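PDB 2VTW: fiber protein 2 from Fowl adenovirus 1, which probably attaches the virion to a host-cell receptor through this C-terminal head domain of the trimeric short fibre. Local coordinates for residues Gly140-Gly145 / Gly185-Gly190; Asn68-Thr73 / Ala174-Phe179; Gly145-Arg150 / Phe169-Ala174. One frame throughout, in Å; residues are numbered along the deposited sequence.

Contact 1: Gly140-Gly145 / Gly185-Gly190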
loop_
_atom_site.group_PDB
_atom_site.type_symbol
_atom_site.label_atom_id
_atom_site.label_comp_id
_atom_site.label_asym_id
_atom_site.label_seq_id
_atom_site.Cartn_x
_atom_site.Cartn_y
_atom_site.Cartn_z
ATOM N N GLY A 140 -5.464 -16.784 23.817
ATOM C CA GLY A 140 -5.842 -18.193 23.933
ATOM C C GLY A 140 -4.872 -19.095 23.197
ATOM O O GLY A 140 -3.726 -18.732 22.983
ATOM N N SER A 141 -5.339 -20.273 22.812
ATOM C CA SER A 141 -4.533 -21.217 22.048
ATOM C C SER A 141 -4.637 -21.029 20.533
ATOM O O SER A 141 -3.942 -21.715 19.791
ATOM C CB SER A 141 -4.917 -22.663 22.405
ATOM O OG SER A 141 -6.293 -22.930 22.141
ATOM N N LEU A 142 -5.499 -20.124 20.069
ATOM C CA LEU A 142 -5.633 -19.861 18.611
ATOM C C LEU A 142 -4.324 -19.310 18.059
ATOM O O LEU A 142 -3.770 -18.374 18.625
ATOM C CB LEU A 142 -6.782 -18.870 18.320
ATOM C CG LEU A 142 -7.074 -18.474 16.858
ATOM C CD1 LEU A 142 -7.428 -19.675 15.961
ATOM C CD2 LEU A 142 -8.179 -17.433 16.829
ATOM N N ASN A 143 -3.833 -19.931 16.977
ATOM C CA ASN A 143 -2.622 -19.492 16.261
ATOM C C ASN A 143 -2.786 -19.733 14.763
ATOM O O ASN A 143 -2.501 -20.812 14.240
ATOM C CB ASN A 143 -1.348 -20.198 16.794
ATOM C CG ASN A 143 -0.047 -19.564 16.267
ATOM O OD1 ASN A 143 0.001 -18.980 15.176
ATOM N ND2 ASN A 143 1.011 -19.676 17.053
ATOM N N THR A 144 -3.251 -18.698 14.072
ATOM C CA THR A 144 -3.417 -18.723 12.608
ATOM C C THR A 144 -2.107 -18.544 11.827
ATOM O O THR A 144 -2.072 -18.741 10.601
ATOM C CB THR A 144 -4.345 -17.561 12.157
ATOM O OG1 THR A 144 -3.772 -16.308 12.555
ATOM C CG2 THR A 144 -5.761 -17.703 12.781
ATOM N N GLY A 145 -1.038 -18.166 12.520
ATOM C CA GLY A 145 0.165 -17.676 11.838
ATOM C C GLY A 145 -0.108 -16.307 11.194
ATOM O O GLY A 145 -1.038 -15.600 11.579
ATOM N N GLY A 185 -9.923 -18.905 21.693
ATOM C CA GLY A 185 -9.236 -17.641 21.850
ATOM C C GLY A 185 -9.694 -16.667 20.792
ATOM O O GLY A 185 -10.784 -16.806 20.251
ATOM N N THR A 186 -8.849 -15.678 20.506
ATOM C CA THR A 186 -9.168 -14.587 19.577
ATOM C C THR A 186 -8.014 -14.311 18.592
ATOM O O THR A 186 -6.853 -14.633 18.869
ATOM C CB THR A 186 -9.536 -13.254 20.321
ATOM O OG1 THR A 186 -8.357 -12.599 20.802
ATOM C CG2 THR A 186 -10.526 -13.505 21.483
ATOM N N VAL A 187 -8.380 -13.738 17.438
ATOM C CA VAL A 187 -7.440 -13.272 16.415
ATOM C C VAL A 187 -7.957 -11.917 15.953
ATOM O O VAL A 187 -9.153 -11.745 15.747
ATOM C CB VAL A 187 -7.302 -14.255 15.235
ATOM C CG1 VAL A 187 -8.654 -14.494 14.565
ATOM C CG2 VAL A 187 -6.238 -13.740 14.206
ATOM N N ALA A 188 -7.066 -10.938 15.902
ATOM C CA ALA A 188 -7.391 -9.582 15.522
ATOM C C ALA A 188 -6.337 -9.111 14.508
ATOM O O ALA A 188 -5.120 -9.345 14.685
ATOM C CB ALA A 188 -7.435 -8.668 16.726
ATOM N N ILE A 189 -6.813 -8.470 13.445
ATOM C CA ILE A 189 -5.981 -8.161 12.286
ATOM C C ILE A 189 -6.289 -6.768 11.818
ATOM O O ILE A 189 -7.449 -6.349 11.820
ATOM C CB ILE A 189 -6.217 -9.158 11.132
ATOM C CG1 ILE A 189 -5.338 -8.826 9.915
ATOM C CG2 ILE A 189 -7.672 -9.145 10.725
ATOM C CD1 ILE A 189 -5.251 -9.933 8.894
ATOM N N GLY A 190 -5.229 -6.059 11.429
ATOM C CA GLY A 190 -5.336 -4.753 10.793
ATOM C C GLY A 190 -4.314 -3.763 11.303
ATOM O O GLY A 190 -3.482 -4.103 12.152
#
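The first torsion of L142 sets CG anti to the backbone N (chi1 -180°); of the two methyls beyond it, CD2 is the one that meets V187 on the facing strand. In V187, chi1 of 58° holds CG1 in the crowded position between the backbone N and the carbonyl carbon, while CG2 stands anti to the N and faces T144. The contact belongs to the beta-sandwich of the fibre head: G140-G145 forms the connection that leaves strand 129-140 for strand 147-157, and it folds against the beginning of strand 185-197. L142 CD2 does most of the touching. It lies 3.6 Å from the carbonyl carbon T186 C and 3.7 Å from V187 CB, so that one methyl rests on both backbone and side chain. The two side chains meet at a slant. T144 approaches V187 at about a right angle, with T144 OG1 3.9 Å from V187 CG2. L178, from the loop before the strand, touches both L142 and V187 and extends the apolar cluster; P136 packs on T144 and V187. Where the strands part, G140 and G185 form an antiparallel non-hydrogen-bonded pair. Neither carries a side chain, and their CA atoms come to 4.0 Å, an approach that leaves no room for a CB on either residue. No hydrogen bond crosses between the two segments; further along the same strands, T186 OG1 is hydrogen-bonded to T139 OG1. Within the loop, two hydrogen bonds add support. T144 OG1 donates to G145 O over 3.0 Å, from a position tilted out of the carbonyl plane. Just beside it is an Asx turn, with G145 N donating to N143 OD1 in the plane of the amide carbonyl at 3.0 Å.

Contact 2: Asn68-Thr73 / Ala174-Phe179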
loop_
_atom_site.group_PDB
_atom_site.type_symbol
_atom_site.label_atom_id
_atom_site.label_comp_id
_atom_site.label_asym_id
_atom_site.label_seq_id
_atom_site.Cartn_x
_atom_site.Cartn_y
_atom_site.Cartn_z
ATOM N N ASN A 68 -10.419 -27.530 8.909
ATOM C CA ASN A 68 -9.129 -27.234 8.285
ATOM C C ASN A 68 -9.154 -26.069 7.283
ATOM O O ASN A 68 -8.176 -25.864 6.561
ATOM C CB ASN A 68 -8.595 -28.482 7.563
ATOM C CG ASN A 68 -8.263 -29.626 8.520
ATOM O OD1 ASN A 68 -8.297 -29.465 9.745
ATOM N ND2 ASN A 68 -7.941 -30.797 7.951
ATOM N N ALA A 69 -10.266 -25.333 7.235
ATOM C CA ALA A 69 -10.396 -24.170 6.358
ATOM C C ALA A 69 -9.451 -23.082 6.883
ATOM O O ALA A 69 -9.429 -22.823 8.082
ATOM C CB ALA A 69 -11.843 -23.676 6.328
ATOM N N ARG A 70 -8.647 -22.495 5.991
ATOM C CA ARG A 70 -7.730 -21.409 6.362
ATOM C C ARG A 70 -8.166 -20.007 5.865
ATOM O O ARG A 70 -7.691 -18.989 6.395
ATOM C CB ARG A 70 -6.318 -21.745 5.877
ATOM C CG ARG A 70 -5.698 -22.917 6.637
ATOM C CD ARG A 70 -4.276 -23.223 6.235
ATOM N NE ARG A 70 -4.122 -23.713 4.862
ATOM C CZ ARG A 70 -3.587 -23.035 3.835
ATOM N NH1 ARG A 70 -3.137 -21.781 3.959
ATOM N NH2 ARG A 70 -3.497 -23.620 2.644
ATOM N N TYR A 71 -9.058 -19.948 4.869
ATOM C CA TYR A 71 -9.465 -18.659 4.265
ATOM C C TYR A 71 -10.818 -18.213 4.758
ATOM O O TYR A 71 -11.655 -19.028 5.096
ATOM C CB TYR A 71 -9.524 -18.731 2.745
ATOM C CG TYR A 71 -8.227 -18.979 2.019
ATOM C CD1 TYR A 71 -7.047 -19.361 2.684
ATOM C CD2 TYR A 71 -8.185 -18.882 0.652
ATOM C CE1 TYR A 71 -5.879 -19.597 1.977
ATOM C CE2 TYR A 71 -7.038 -19.145 -0.050
ATOM C CZ TYR A 71 -5.892 -19.479 0.611
ATOM O OH TYR A 71 -4.764 -19.716 -0.128
ATOM N N PHE A 72 -11.023 -16.905 4.815
ATOM C CA PHE A 72 -12.355 -16.360 5.016
ATOM C C PHE A 72 -12.506 -14.993 4.369
ATOM O O PHE A 72 -11.520 -14.242 4.234
ATOM C CB PHE A 72 -12.743 -16.338 6.495
ATOM C CG PHE A 72 -12.026 -15.320 7.333
ATOM C CD1 PHE A 72 -12.494 -14.024 7.425
ATOM C CD2 PHE A 72 -10.918 -15.686 8.096
ATOM C CE1 PHE A 72 -11.863 -13.093 8.208
ATOM C CE2 PHE A 72 -10.274 -14.761 8.897
ATOM C CZ PHE A 72 -10.749 -13.466 8.964
ATOM N N THR A 73 -13.740 -14.667 3.978
ATOM C CA THR A 73 -14.012 -13.460 3.191
ATOM C C THR A 73 -14.894 -12.501 3.957
ATOM O O THR A 73 -15.863 -12.907 4.623
ATOM C CB THR A 73 -14.657 -13.815 1.841
ATOM O OG1 THR A 73 -13.787 -14.692 1.125
ATOM C CG2 THR A 73 -14.974 -12.565 0.992
ATOM N N ALA A 174 -2.058 -18.704 7.433
ATOM C CA ALA A 174 -0.956 -19.656 7.164
ATOM C C ALA A 174 -1.241 -21.032 7.773
ATOM O O ALA A 174 -0.837 -22.056 7.196
ATOM C CB ALA A 174 0.380 -19.107 7.672
ATOM N N SER A 175 -1.945 -21.032 8.916
ATOM C CA SER A 175 -2.265 -22.244 9.697
ATOM C C SER A 175 -3.748 -22.379 9.985
ATOM O O SER A 175 -4.440 -21.386 10.231
ATOM C CB SER A 175 -1.549 -22.221 11.059
ATOM O OG SER A 175 -0.148 -22.309 10.884
ATOM N N ALA A 176 -4.207 -23.627 10.013
ATOM C CA ALA A 176 -5.588 -23.956 10.396
ATOM C C ALA A 176 -5.799 -23.732 11.903
ATOM O O ALA A 176 -4.873 -23.879 12.702
ATOM C CB ALA A 176 -5.929 -25.404 9.977
ATOM N N GLY A 177 -7.001 -23.326 12.293
ATOM C CA GLY A 177 -7.307 -23.224 13.713
ATOM C C GLY A 177 -8.547 -22.425 14.085
ATOM O O GLY A 177 -9.253 -22.775 15.043
ATOM N N LEU A 178 -8.797 -21.342 13.349
ATOM C CA LEU A 178 -9.941 -20.474 13.610
ATOM C C LEU A 178 -11.273 -21.230 13.553
ATOM O O LEU A 178 -12.213 -20.842 14.231
ATOM C CB LEU A 178 -9.960 -19.307 12.610
ATOM C CG LEU A 178 -10.996 -18.183 12.787
ATOM C CD1 LEU A 178 -10.942 -17.537 14.166
ATOM C CD2 LEU A 178 -10.829 -17.121 11.694
ATOM N N PHE A 179 -11.330 -22.292 12.749
ATOM C CA PHE A 179 -12.573 -23.032 12.486
ATOM C C PHE A 179 -12.587 -24.456 13.060
ATOM O O PHE A 179 -13.492 -25.236 12.777
ATOM C CB PHE A 179 -12.838 -23.020 10.970
ATOM C CG PHE A 179 -12.879 -21.627 10.409
ATOM C CD1 PHE A 179 -13.876 -20.743 10.822
ATOM C CD2 PHE A 179 -11.888 -21.172 9.544
ATOM C CE1 PHE A 179 -13.909 -19.460 10.363
ATOM C CE2 PHE A 179 -11.916 -19.881 9.072
ATOM C CZ PHE A 179 -12.921 -19.017 9.485
HETATM O O HOH W 1 -9.296 -23.718 10.776
#
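F72 and F179 meet at about a right angle, F179 CZ lying 4.0 Å from F72 CB, in the hydrophobic filling of the head's beta-sandwich. L178 adds its CD2 methyl 3.7 Å from F72 CE2, the side chains of F72 and L178 again crossing at about a right angle. F72 CG falls between its own backbone N and carbonyl carbon (chi1 72°), and the ring it carries turns its CD2 side to F179 CZ and L178 CD2. Both F179 and L178 come from the loop that follows strand 163-173, whereas F72 lies at the start of strand 71-76. The approach to that strand supplies the rest of the first shell: A69 O sits at the edge of the F179 ring, in its plane and 3.3 Å from CD2, and A69 CB is in looser apolar contact with the same ring atom. Toward the surface the aliphatic part of R70 lies against the first residues of the loop, R70 CG being 3.8 Å from A176 N.

No direct hydrogen bond joins the segments; a water does so instead. It donates to A69 O at 2.8 Å and accepts from G177 N, also at 2.8 Å, and from F179 N at 3.2 Å. One solvent molecule thereby satisfies the carbonyl of A69 and two amides of the 174-179 loop, bridging the two backbones. One layer out, F29 places its ring edge-to-face with both phenylalanines, and F171 stacks on F72, so the pair is part of a larger aromatic cluster. The R70 chain bends at chi3, and its guanidinium donates through NH1 to the backbone oxygen C173 O.

Contact 3: Gly145-Arg150 / Phe169-Ala174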
loop_
_atom_site.group_PDB
_atom_site.type_symbol
_atom_site.label_atom_id
_atom_site.label_comp_id
_atom_site.label_asym_id
_atom_site.label_seq_id
_atom_site.Cartn_x
_atom_site.Cartn_y
_atom_site.Cartn_z
ATOM N N GLY A 145 -1.038 -18.166 12.520
ATOM C CA GLY A 145 0.165 -17.676 11.838
ATOM C C GLY A 145 -0.108 -16.307 11.194
ATOM O O GLY A 145 -1.038 -15.600 11.579
ATOM N N SER A 146 0.729 -15.925 10.233
ATOM C CA SER A 146 0.493 -14.711 9.434
ATOM C C SER A 146 -0.693 -14.930 8.477
ATOM O O SER A 146 -1.026 -16.050 8.128
ATOM C CB SER A 146 1.750 -14.301 8.641
ATOM O OG SER A 146 2.685 -13.666 9.501
ATOM N N ILE A 147 -1.301 -13.824 8.068
ATOM C CA ILE A 147 -2.505 -13.818 7.233
ATOM C C ILE A 147 -2.234 -12.853 6.075
ATOM O O ILE A 147 -1.951 -11.690 6.290
ATOM C CB ILE A 147 -3.764 -13.323 8.036
ATOM C CG1 ILE A 147 -4.105 -14.272 9.189
ATOM C CG2 ILE A 147 -4.955 -13.176 7.121
ATOM C CD1 ILE A 147 -5.208 -13.740 10.141
ATOM N N ASP A 148 -2.283 -13.358 4.853
ATOM C CA ASP A 148 -2.264 -12.505 3.681
ATOM C C ASP A 148 -3.708 -12.171 3.352
ATOM O O ASP A 148 -4.598 -13.016 3.547
ATOM C CB ASP A 148 -1.660 -13.239 2.508
ATOM C CG ASP A 148 -0.174 -13.512 2.690
ATOM O OD1 ASP A 148 0.503 -12.700 3.355
ATOM O OD2 ASP A 148 0.285 -14.522 2.128
ATOM N N VAL A 149 -3.941 -10.950 2.870
ATOM C CA VAL A 149 -5.264 -10.543 2.415
ATOM C C VAL A 149 -5.252 -10.196 0.919
ATOM O O VAL A 149 -4.510 -9.294 0.489
ATOM C CB VAL A 149 -5.767 -9.334 3.227
ATOM C CG1 VAL A 149 -7.247 -9.079 2.925
ATOM C CG2 VAL A 149 -5.546 -9.561 4.745
ATOM N N ARG A 150 -6.047 -10.929 0.138
ATOM C CA ARG A 150 -6.339 -10.580 -1.259
ATOM C C ARG A 150 -7.510 -9.603 -1.330
ATOM O O ARG A 150 -8.538 -9.817 -0.709
ATOM C CB ARG A 150 -6.650 -11.826 -2.067
ATOM C CG ARG A 150 -6.818 -11.577 -3.584
ATOM C CD ARG A 150 -5.510 -11.345 -4.247
ATOM N NE ARG A 150 -4.664 -12.529 -4.214
ATOM C CZ ARG A 150 -3.457 -12.617 -4.759
ATOM N NH1 ARG A 150 -2.912 -11.582 -5.364
ATOM N NH2 ARG A 150 -2.791 -13.765 -4.696
ATOM N N PHE A 169 -12.543 -8.929 0.552
ATOM C CA PHE A 169 -11.281 -9.122 1.278
ATOM C C PHE A 169 -11.234 -10.569 1.698
ATOM O O PHE A 169 -12.055 -10.982 2.505
ATOM C CB PHE A 169 -11.233 -8.285 2.545
ATOM C CG PHE A 169 -11.096 -6.809 2.324
ATOM C CD1 PHE A 169 -9.913 -6.163 2.596
ATOM C CD2 PHE A 169 -12.178 -6.052 1.912
ATOM C CE1 PHE A 169 -9.785 -4.804 2.427
ATOM C CE2 PHE A 169 -12.056 -4.665 1.729
ATOM C CZ PHE A 169 -10.872 -4.042 1.975
ATOM N N THR A 170 -10.314 -11.357 1.151
ATOM C CA THR A 170 -10.161 -12.742 1.595
ATOM C C THR A 170 -8.885 -12.878 2.419
ATOM O O THR A 170 -7.771 -12.625 1.926
ATOM C CB THR A 170 -10.248 -13.775 0.464
ATOM O OG1 THR A 170 -11.517 -13.671 -0.212
ATOM C CG2 THR A 170 -10.114 -15.193 1.011
ATOM N N PHE A 171 -9.081 -13.262 3.678
ATOM C CA PHE A 171 -8.015 -13.431 4.661
ATOM C C PHE A 171 -7.504 -14.844 4.567
ATOM O O PHE A 171 -8.260 -15.785 4.758
ATOM C CB PHE A 171 -8.545 -13.128 6.056
ATOM C CG PHE A 171 -8.974 -11.696 6.226
ATOM C CD1 PHE A 171 -8.186 -10.804 6.920
ATOM C CD2 PHE A 171 -10.170 -11.235 5.684
ATOM C CE1 PHE A 171 -8.559 -9.472 7.069
ATOM C CE2 PHE A 171 -10.561 -9.897 5.825
ATOM C CZ PHE A 171 -9.772 -9.020 6.519
ATOM N N GLN A 172 -6.220 -14.990 4.262
ATOM C CA GLN A 172 -5.631 -16.278 3.997
ATOM C C GLN A 172 -4.635 -16.628 5.113
ATOM O O GLN A 172 -3.474 -16.170 5.095
ATOM C CB GLN A 172 -4.965 -16.255 2.631
ATOM C CG GLN A 172 -5.877 -15.625 1.548
ATOM C CD GLN A 172 -5.318 -15.697 0.154
ATOM O OE1 GLN A 172 -6.069 -15.623 -0.827
ATOM N NE2 GLN A 172 -3.998 -15.863 0.037
ATOM N N CYS A 173 -5.118 -17.412 6.087
ATOM C CA CYS A 173 -4.318 -17.844 7.253
ATOM C C CYS A 173 -3.255 -18.858 6.868
ATOM O O CYS A 173 -3.516 -19.782 6.074
ATOM C CB CYS A 173 -5.207 -18.473 8.325
ATOM S SG CYS A 173 -6.383 -17.373 9.105
ATOM N N ALA A 174 -2.058 -18.704 7.433
ATOM C CA ALA A 174 -0.956 -19.656 7.164
ATOM C C ALA A 174 -1.241 -21.032 7.773
ATOM O O ALA A 174 -0.837 -22.056 7.196
ATOM C CB ALA A 174 0.380 -19.107 7.672
HETATM O O HOH W 2 -1.569 -16.976 1.577
HETATM O O HOH W 3 -6.069 -15.131 -3.548
HETATM O O HOH W 4 -3.127 -16.012 -2.822
#
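Residues I147-R150 and F169-C173 pair as antiparallel strands, the two legs of a hairpin flanked by strand 129-140 on the 147-157 side and by strand 71-76 on the 163-173 side. D148 faces Q172 and R150 faces T170 in hydrogen-bonded pairs. Q172 N donates to D148 O at 2.7 Å with an angle of 159° at the hydrogen. Past the strand end the ladder gains one more rung, A174 N to S146 O at 2.9 Å.

I147, V149, F171 and C173 share the face turned into the beta-sandwich, where I189 meets I147 and F171, and V192, L48 and V50 pack on F171. V149 holds CG1 anti to its backbone N (chi1 -170°), and this methyl stands over the centre of the F171 ring, 4.2 Å from the centroid and 5° off the normal: a CH-pi contact. Its other methyl, CG2, comes within 3.6 Å of F171 CD1. I147 CG2 reaches the edge of that ring, and I147 CG1 packs 3.8 Å from C173 SG. V149 CG1 also touches the rim of the F169 ring.

On the opposite face the polar ends of D148, Q172 and R150 are linked by water. One water donates to D148 OD2 and accepts from Q172 NE2; a second accepts from that NE2 and from R150 NH2, and a third lies between R150 NE and Q172 OE1. S133 OG is hydrogen-bonded to D148 OD1. R150 NH1 is hydrogen-bonded to G129 O, while R150 NH2 lies near the like-charged R135 of a neighbouring subunit, whose Y134 packs on R150.

How the contacts relate
Reading from the N terminus, contact 2 opens first, at 68-73 just after the short helix 64-67, and closes a loop of about a hundred residues at 174-179. Contact 1 opens inside that span, at 140-145, but closes beyond it, at 185-190, so the two cross. Contact 3 lies within both spans as the hairpin pairing of 145-150 with 169-174; it shares G145 with contact 1 and A174 with contact 2. Strand 163-173 lies between 147-157 and 71-76 in the sheet; strand 185-197 joins through I189 CD1, 3.6 Å from F171 CD1. The 140-145 and 174-179 loops also meet directly: T144 O lies 2.8 Å from S175 N, probably a hydrogen bond.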